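Side-chain contacts in dihydrophenazinedicarboxylate synthase (Burkholderia, PDB 4HMW), which binds FMN and uses oxygen to catalyse several oxidations in the last steps of phenazine antibiotic biosynthesis, releasing hydrogen peroxide: residues 169-172 against 173-177; 150-153 against 154-158; 119-122 against 123-126. All coordinates share one frame; numbering follows the deposited sequence.

Overall arrangement
Contacts 1 and 3 are neighbours, their centres about 10 Å apart: contact 3 starts helix 122-130, contact 1 leads into strand 175-182, and an arginine of 169-172 meets acidic side chains of 119-126, tying the two elements together. Contact 2 sits on its own at the start of helix 152-165, about 20 Å from contact 1 and 29 Å from contact 3 between centres. Contacts 1 and 2 lie at the surface, while contact 3 is partly buried. The chemistry differs accordingly: contact 1 is a proline-rich turn pinned by an arginine, contact 2 an arginine-rich helix start facing the second subunit, and contact 3 a helix start secured by carboxylate and amide groups.

Contact 1: residues 169-172 against 173-177; sequences LPRP and PRFVG
R171 and P172 both meet F175 round a type I beta turn, P172 to F175, a local surface contact that leads the loop after helix 152-165 into strand 175-182 of the antiparallel sheet. The turn is closed by F175 N giving its hydrogen to P172 O at 2.9 Å, the donor standing well above the carbonyl plane. R171 reaches over the turn: its chain runs out extended and then bends at chi3 (62°), which brings NH1 to F175 O at 2.8 Å, nearly along the C=O axis (160° at the oxygen) and close to the guanidinium plane. The other guanidinium nitrogens of R171 are taken by D126 and E122 of helix 122-130, so the group is gripped at every nitrogen. On the way, R171 CD comes to the edge of the F175 ring, 4.0 Å from CD1, and the two side chains cross at about a right angle. That ring also packs edge-to-face with W129 and touches C81, an FMN-binding residue. R174 goes the other way, its chi1 of 68° setting the extended chain so that P172 CB lies over one guanidinium face, 3.8 Å from R174 NH1, while NH2 bonds to S143 O. A water accepts from R171 NH1 at 3.0 Å and donates to P173 O at 2.7 Å.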
loop_
_atom_site.group_PDB
_atom_site.type_symbol
_atom_site.label_atom_id
_atom_site.label_comp_id
_atom_site.label_asym_id
_atom_site.label_seq_id
_atom_site.Cartn_x
_atom_site.Cartn_y
_atom_site.Cartn_z
ATOM N N LEU B 169 4.318 1.560 33.073
ATOM C CA LEU B 169 3.916 0.267 32.485
ATOM C C LEU B 169 5.081 -0.346 31.733
ATOM O O LEU B 169 5.713 0.313 30.881
ATOM C CB LEU B 169 2.696 0.410 31.564
ATOM C CG LEU B 169 1.462 0.989 32.263
ATOM C CD1 LEU B 169 0.333 1.292 31.277
ATOM C CD2 LEU B 169 0.993 0.067 33.402
ATOM N N PRO B 170 5.385 -1.611 32.034
ATOM C CA PRO B 170 6.530 -2.226 31.364
ATOM C C PRO B 170 6.248 -2.463 29.883
ATOM O O PRO B 170 5.098 -2.588 29.459
ATOM C CB PRO B 170 6.736 -3.536 32.151
ATOM C CG PRO B 170 5.365 -3.894 32.656
ATOM C CD PRO B 170 4.673 -2.555 32.914
ATOM N N ARG B 171 7.302 -2.493 29.085
ATOM C CA ARG B 171 7.148 -2.785 27.679
ATOM C C ARG B 171 6.805 -4.256 27.505
ATOM O O ARG B 171 7.585 -5.097 27.885
ATOM C CB ARG B 171 8.435 -2.472 26.914
ATOM C CG ARG B 171 8.297 -2.815 25.433
ATOM C CD ARG B 171 9.505 -2.429 24.627
ATOM N NE ARG B 171 10.739 -3.116 25.036
ATOM C CZ ARG B 171 11.149 -4.282 24.550
ATOM N NH1 ARG B 171 10.433 -4.951 23.650
ATOM N NH2 ARG B 171 12.293 -4.784 24.965
ATOM N N PRO B 172 5.629 -4.575 26.941
ATOM C CA PRO B 172 5.347 -5.989 26.652
ATOM C C PRO B 172 6.379 -6.538 25.682
ATOM O O PRO B 172 6.737 -5.826 24.762
ATOM C CB PRO B 172 3.982 -5.944 25.947
ATOM C CG PRO B 172 3.388 -4.622 26.275
ATOM C CD PRO B 172 4.521 -3.681 26.553
ATOM N N PRO B 173 6.835 -7.784 25.862
ATOM C CA PRO B 173 7.872 -8.321 24.973
ATOM C C PRO B 173 7.448 -8.308 23.503
ATOM O O PRO B 173 8.314 -8.206 22.636
ATOM C CB PRO B 173 8.090 -9.763 25.490
ATOM C CG PRO B 173 6.992 -9.990 26.553
ATOM C CD PRO B 173 6.575 -8.655 27.031
ATOM N N ARG B 174 6.149 -8.360 23.227
ATOM C CA ARG B 174 5.682 -8.336 21.833
ATOM C C ARG B 174 5.815 -6.982 21.192
ATOM O O ARG B 174 5.761 -6.896 19.964
ATOM C CB ARG B 174 4.237 -8.822 21.709
ATOM C CG ARG B 174 3.176 -7.906 22.342
ATOM C CD ARG B 174 1.801 -8.574 22.353
ATOM N NE ARG B 174 0.806 -7.771 23.068
ATOM C CZ ARG B 174 0.633 -7.795 24.384
ATOM N NH1 ARG B 174 1.391 -8.562 25.154
ATOM N NH2 ARG B 174 -0.297 -7.036 24.936
ATOM N N PHE B 175 5.943 -5.923 21.985
ATOM C CA PHE B 175 6.104 -4.601 21.373
ATOM C C PHE B 175 7.553 -4.402 20.967
ATOM O O PHE B 175 8.442 -4.281 21.820
ATOM C CB PHE B 175 5.677 -3.474 22.320
ATOM C CG PHE B 175 5.758 -2.108 21.689
ATOM C CD1 PHE B 175 6.916 -1.361 21.782
ATOM C CD2 PHE B 175 4.680 -1.587 20.979
ATOM C CE1 PHE B 175 7.002 -0.102 21.166
ATOM C CE2 PHE B 175 4.756 -0.327 20.372
ATOM C CZ PHE B 175 5.907 0.407 20.467
ATOM N N VAL B 176 7.789 -4.365 19.654
ATOM C CA VAL B 176 9.141 -4.331 19.125
ATOM C C VAL B 176 9.260 -3.364 17.953
ATOM O O VAL B 176 8.263 -3.002 17.319
ATOM C CB VAL B 176 9.575 -5.730 18.652
ATOM C CG1 VAL B 176 9.509 -6.721 19.799
ATOM C CG2 VAL B 176 8.702 -6.234 17.524
ATOM N N GLY B 177 10.484 -2.952 17.665
ATOM C CA GLY B 177 10.744 -2.148 16.483
ATOM C C GLY B 177 11.447 -2.967 15.418
ATOM O O GLY B 177 12.130 -3.961 15.723
HETATM O O HOH W 1 10.927 -7.843 23.187
#

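Contact 2: residues 150-153 against 154-158; sequences VDRE and ALRAH
E153 and R156 run side by side at the start of helix 152-165, joined by a salt bridge. E153 bends at chi2 (-42°) and folds its carboxylate round to the R156 guanidinium, so that OE1 receives R156 NH1 at 2.9 Å on its syn side. The bond is bent at the hydrogen (137°), and the carboxylate and guanidinium are moderately twisted against each other. R156 in turn kinks at chi3, and its NE goes to D193 of the second subunit. R152 takes the opposite course, extended from CG to NE; its guanidinium stands steeply against that of R156, with R152 NH1 3.1 Å from R156 NH2. These are two donors of like charge, and the acids E153 and D193 probably offset the cost. R152 itself makes weak bonds to L195 O and Y23 OH of that other chain. At the helix start, D151 swings its CG away from its backbone N (chi1 -168°), and OD1 takes a weak bond from A154 N at 3.3 Å, while the carboxylate lies against A154 CB, 3.5 Å from D151 CG. L155 N, one residue on, bonds to D151 O at 3.1 Å. Together this is an aspartate N-cap followed by an i to i+3 Glu-Arg bridge, on a helix end that faces the dimer partner.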
loop_
_atom_site.group_PDB
_atom_site.type_symbol
_atom_site.label_atom_id
_atom_site.label_comp_id
_atom_site.label_asym_id
_atom_site.label_seq_id
_atom_site.Cartn_x
_atom_site.Cartn_y
_atom_site.Cartn_z
ATOM N N VAL B 150 -12.588 -11.090 21.691
ATOM C CA VAL B 150 -13.696 -11.856 22.217
ATOM C C VAL B 150 -14.591 -10.965 23.057
ATOM O O VAL B 150 -15.806 -11.117 23.059
ATOM C CB VAL B 150 -13.192 -13.020 23.092
ATOM C CG1 VAL B 150 -14.353 -13.652 23.846
ATOM C CG2 VAL B 150 -12.476 -14.051 22.227
ATOM N N ASP B 151 -13.988 -10.040 23.784
ATOM C CA ASP B 151 -14.751 -9.172 24.661
ATOM C C ASP B 151 -14.217 -7.737 24.648
ATOM O O ASP B 151 -13.236 -7.401 25.337
ATOM C CB ASP B 151 -14.739 -9.750 26.080
ATOM C CG ASP B 151 -15.736 -9.071 26.987
ATOM O OD1 ASP B 151 -16.211 -7.968 26.628
ATOM O OD2 ASP B 151 -16.035 -9.643 28.065
ATOM N N ARG B 152 -14.884 -6.901 23.855
ATOM C CA ARG B 152 -14.444 -5.532 23.593
ATOM C C ARG B 152 -14.492 -4.654 24.854
ATOM O O ARG B 152 -13.532 -3.921 25.169
ATOM C CB ARG B 152 -15.296 -4.938 22.462
ATOM C CG ARG B 152 -15.075 -3.465 22.191
ATOM C CD ARG B 152 -15.731 -3.038 20.872
ATOM N NE ARG B 152 -15.551 -1.616 20.579
ATOM C CZ ARG B 152 -14.699 -1.103 19.681
ATOM N NH1 ARG B 152 -14.643 0.212 19.511
ATOM N NH2 ARG B 152 -13.903 -1.871 18.934
ATOM N N GLU B 153 -15.584 -4.742 25.603
ATOM C CA GLU B 153 -15.706 -3.917 26.807
ATOM C C GLU B 153 -14.668 -4.289 27.850
ATOM O O GLU B 153 -14.136 -3.422 28.518
ATOM C CB GLU B 153 -17.115 -4.001 27.403
ATOM C CG GLU B 153 -18.198 -3.398 26.499
ATOM C CD GLU B 153 -17.784 -2.081 25.833
ATOM O OE1 GLU B 153 -17.201 -1.213 26.525
ATOM O OE2 GLU B 153 -18.043 -1.912 24.613
ATOM N N ALA B 154 -14.364 -5.574 27.971
ATOM C CA ALA B 154 -13.314 -6.030 28.874
ATOM C C ALA B 154 -11.971 -5.434 28.492
ATOM O O ALA B 154 -11.226 -4.977 29.352
ATOM C CB ALA B 154 -13.234 -7.557 28.863
ATOM N N LEU B 155 -11.660 -5.431 27.199
ATOM C CA LEU B 155 -10.410 -4.852 26.727
ATOM C C LEU B 155 -10.373 -3.359 27.077
ATOM O O LEU B 155 -9.407 -2.858 27.659
ATOM C CB LEU B 155 -10.292 -5.059 25.208
ATOM C CG LEU B 155 -8.874 -5.253 24.663
ATOM C CD1 LEU B 155 -8.896 -5.354 23.145
ATOM C CD2 LEU B 155 -7.981 -4.147 25.102
ATOM N N ARG B 156 -11.436 -2.643 26.740
ATOM C CA ARG B 156 -11.512 -1.229 27.074
ATOM C C ARG B 156 -11.302 -1.005 28.570
ATOM O O ARG B 156 -10.531 -0.131 28.970
ATOM C CB ARG B 156 -12.860 -0.667 26.636
ATOM C CG ARG B 156 -12.942 0.844 26.737
ATOM C CD ARG B 156 -14.227 1.373 26.124
ATOM N NE ARG B 156 -14.157 1.427 24.660
ATOM C CZ ARG B 156 -15.054 0.907 23.821
ATOM N NH1 ARG B 156 -16.133 0.266 24.269
ATOM N NH2 ARG B 156 -14.870 1.028 22.517
ATOM N N ALA B 157 -11.973 -1.816 29.384
ATOM C CA ALA B 157 -11.887 -1.683 30.841
ATOM C C ALA B 157 -10.480 -1.943 31.369
ATOM O O ALA B 157 -10.039 -1.285 32.328
ATOM C CB ALA B 157 -12.886 -2.629 31.530
ATOM N N HIS B 158 -9.782 -2.919 30.786
ATOM C CA HIS B 158 -8.437 -3.244 31.261
ATOM C C HIS B 158 -7.470 -2.128 30.904
ATOM O O HIS B 158 -6.597 -1.791 31.683
ATOM C CB HIS B 158 -7.934 -4.576 30.710
ATOM C CG HIS B 158 -8.607 -5.749 31.321
ATOM N ND1 HIS B 158 -8.768 -5.874 32.688
ATOM C CD2 HIS B 158 -9.186 -6.843 30.766
ATOM C CE1 HIS B 158 -9.402 -7.001 32.947
ATOM N NE2 HIS B 158 -9.672 -7.603 31.801
#

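Contact 3: residues 119-122 against 123-126; sequences PLEE and SEND
E124 sets its CG anti to its own carbonyl carbon and then runs straight on at chi2 (172°), which carries the carboxylate back to the residue before the helix; E122 starts the same way but folds at chi2 (-49°), bringing OE1 round to the amide of N125. The first move gives a hydrogen bond from E121 N to E124 OE1, 2.8 Å long and received on the anti side of the oxygen. E124 OE1 also rests against aliphatic carbon, 3.4 Å from E121 CB and 3.6 Å from L120 CB. E121 is the N-cap of helix 122-130 and E124 the third residue of the helix, so this is the side-chain-to-N-cap half of a capping box, made where strand 109-119 gives way to the helix. The helix's regular backbone bonds begin with N125 N to E121 O, at 3.0 Å. On the second arm, N125 ND2 points at E122 OE1 over 3.0 Å, reaching it from above the carboxylate plane while that oxygen lies near the amide plane; the two planes are 65° apart. E122 OE1 is shared with the R171 guanidinium. N125 is buried and gripped at both ends: OD1 accepts from G177 N of strand 175-182, and ND2 has a second acceptor in a water, at 3.1 Å, that donates to L120 O at 2.8 Å.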
loop_
_atom_site.group_PDB
_atom_site.type_symbol
_atom_site.label_atom_id
_atom_site.label_comp_id
_atom_site.label_asym_id
_atom_site.label_seq_id
_atom_site.Cartn_x
_atom_site.Cartn_y
_atom_site.Cartn_z
ATOM N N PRO B 119 14.899 -6.850 12.972
ATOM C CA PRO B 119 14.454 -6.452 14.312
ATOM C C PRO B 119 15.468 -5.538 14.981
ATOM O O PRO B 119 16.658 -5.809 14.844
ATOM C CB PRO B 119 14.379 -7.798 15.073
ATOM C CG PRO B 119 14.195 -8.817 14.012
ATOM C CD PRO B 119 14.980 -8.315 12.816
ATOM N N LEU B 120 15.017 -4.509 15.698
ATOM C CA LEU B 120 15.905 -3.671 16.501
ATOM C C LEU B 120 16.366 -4.376 17.777
ATOM O O LEU B 120 15.781 -5.371 18.176
ATOM C CB LEU B 120 15.192 -2.387 16.899
ATOM C CG LEU B 120 14.668 -1.572 15.705
ATOM C CD1 LEU B 120 14.053 -0.281 16.171
ATOM C CD2 LEU B 120 15.773 -1.273 14.762
ATOM N N GLU B 121 17.401 -3.818 18.396
ATOM C CA GLU B 121 17.918 -4.308 19.675
ATOM C C GLU B 121 16.944 -3.958 20.794
ATOM O O GLU B 121 16.117 -3.068 20.641
ATOM C CB GLU B 121 19.301 -3.713 19.984
ATOM C CG GLU B 121 20.349 -3.972 18.911
ATOM C CD GLU B 121 20.614 -5.459 18.687
ATOM O OE1 GLU B 121 20.748 -6.209 19.676
ATOM O OE2 GLU B 121 20.673 -5.883 17.505
ATOM N N GLU B 122 17.047 -4.647 21.933
ATOM C CA GLU B 122 16.085 -4.440 23.003
ATOM C C GLU B 122 16.197 -3.033 23.571
ATOM O O GLU B 122 15.191 -2.438 23.925
ATOM C CB GLU B 122 16.222 -5.502 24.098
ATOM C CG GLU B 122 15.920 -6.950 23.655
ATOM C CD GLU B 122 14.606 -7.098 22.887
ATOM O OE1 GLU B 122 13.731 -6.213 23.012
ATOM O OE2 GLU B 122 14.447 -8.102 22.147
ATOM N N SER B 123 17.405 -2.487 23.649
ATOM C CA SER B 123 17.571 -1.117 24.160
ATOM C C SER B 123 16.866 -0.111 23.255
ATOM O O SER B 123 16.280 0.859 23.728
ATOM C CB SER B 123 19.049 -0.743 24.275
ATOM O OG SER B 123 19.608 -0.568 22.981
ATOM N N GLU B 124 16.910 -0.348 21.946
ATOM C CA GLU B 124 16.168 0.490 21.006
ATOM C C GLU B 124 14.659 0.338 21.217
ATOM O O GLU B 124 13.935 1.329 21.180
ATOM C CB GLU B 124 16.547 0.153 19.564
ATOM C CG GLU B 124 18.024 0.381 19.238
ATOM C CD GLU B 124 18.414 -0.149 17.857
ATOM O OE1 GLU B 124 18.521 -1.369 17.685
ATOM O OE2 GLU B 124 18.603 0.654 16.925
ATOM N N ASN B 125 14.188 -0.890 21.428
ATOM C CA ASN B 125 12.758 -1.106 21.668
ATOM C C ASN B 125 12.302 -0.391 22.934
ATOM O O ASN B 125 11.207 0.174 22.978
ATOM C CB ASN B 125 12.434 -2.590 21.786
ATOM C CG ASN B 125 12.675 -3.337 20.505
ATOM O OD1 ASN B 125 12.630 -2.762 19.402
ATOM N ND2 ASN B 125 12.874 -4.643 20.625
ATOM N N ASP B 126 13.140 -0.413 23.965
ATOM C CA ASP B 126 12.773 0.246 25.208
ATOM C C ASP B 126 12.612 1.747 24.969
ATOM O O ASP B 126 11.651 2.363 25.450
ATOM C CB ASP B 126 13.803 -0.035 26.300
ATOM C CG ASP B 126 13.726 -1.468 26.823
ATOM O OD1 ASP B 126 12.650 -2.094 26.714
ATOM O OD2 ASP B 126 14.742 -1.966 27.365
HETATM O O HOH W 2 13.037 -5.882 17.815
#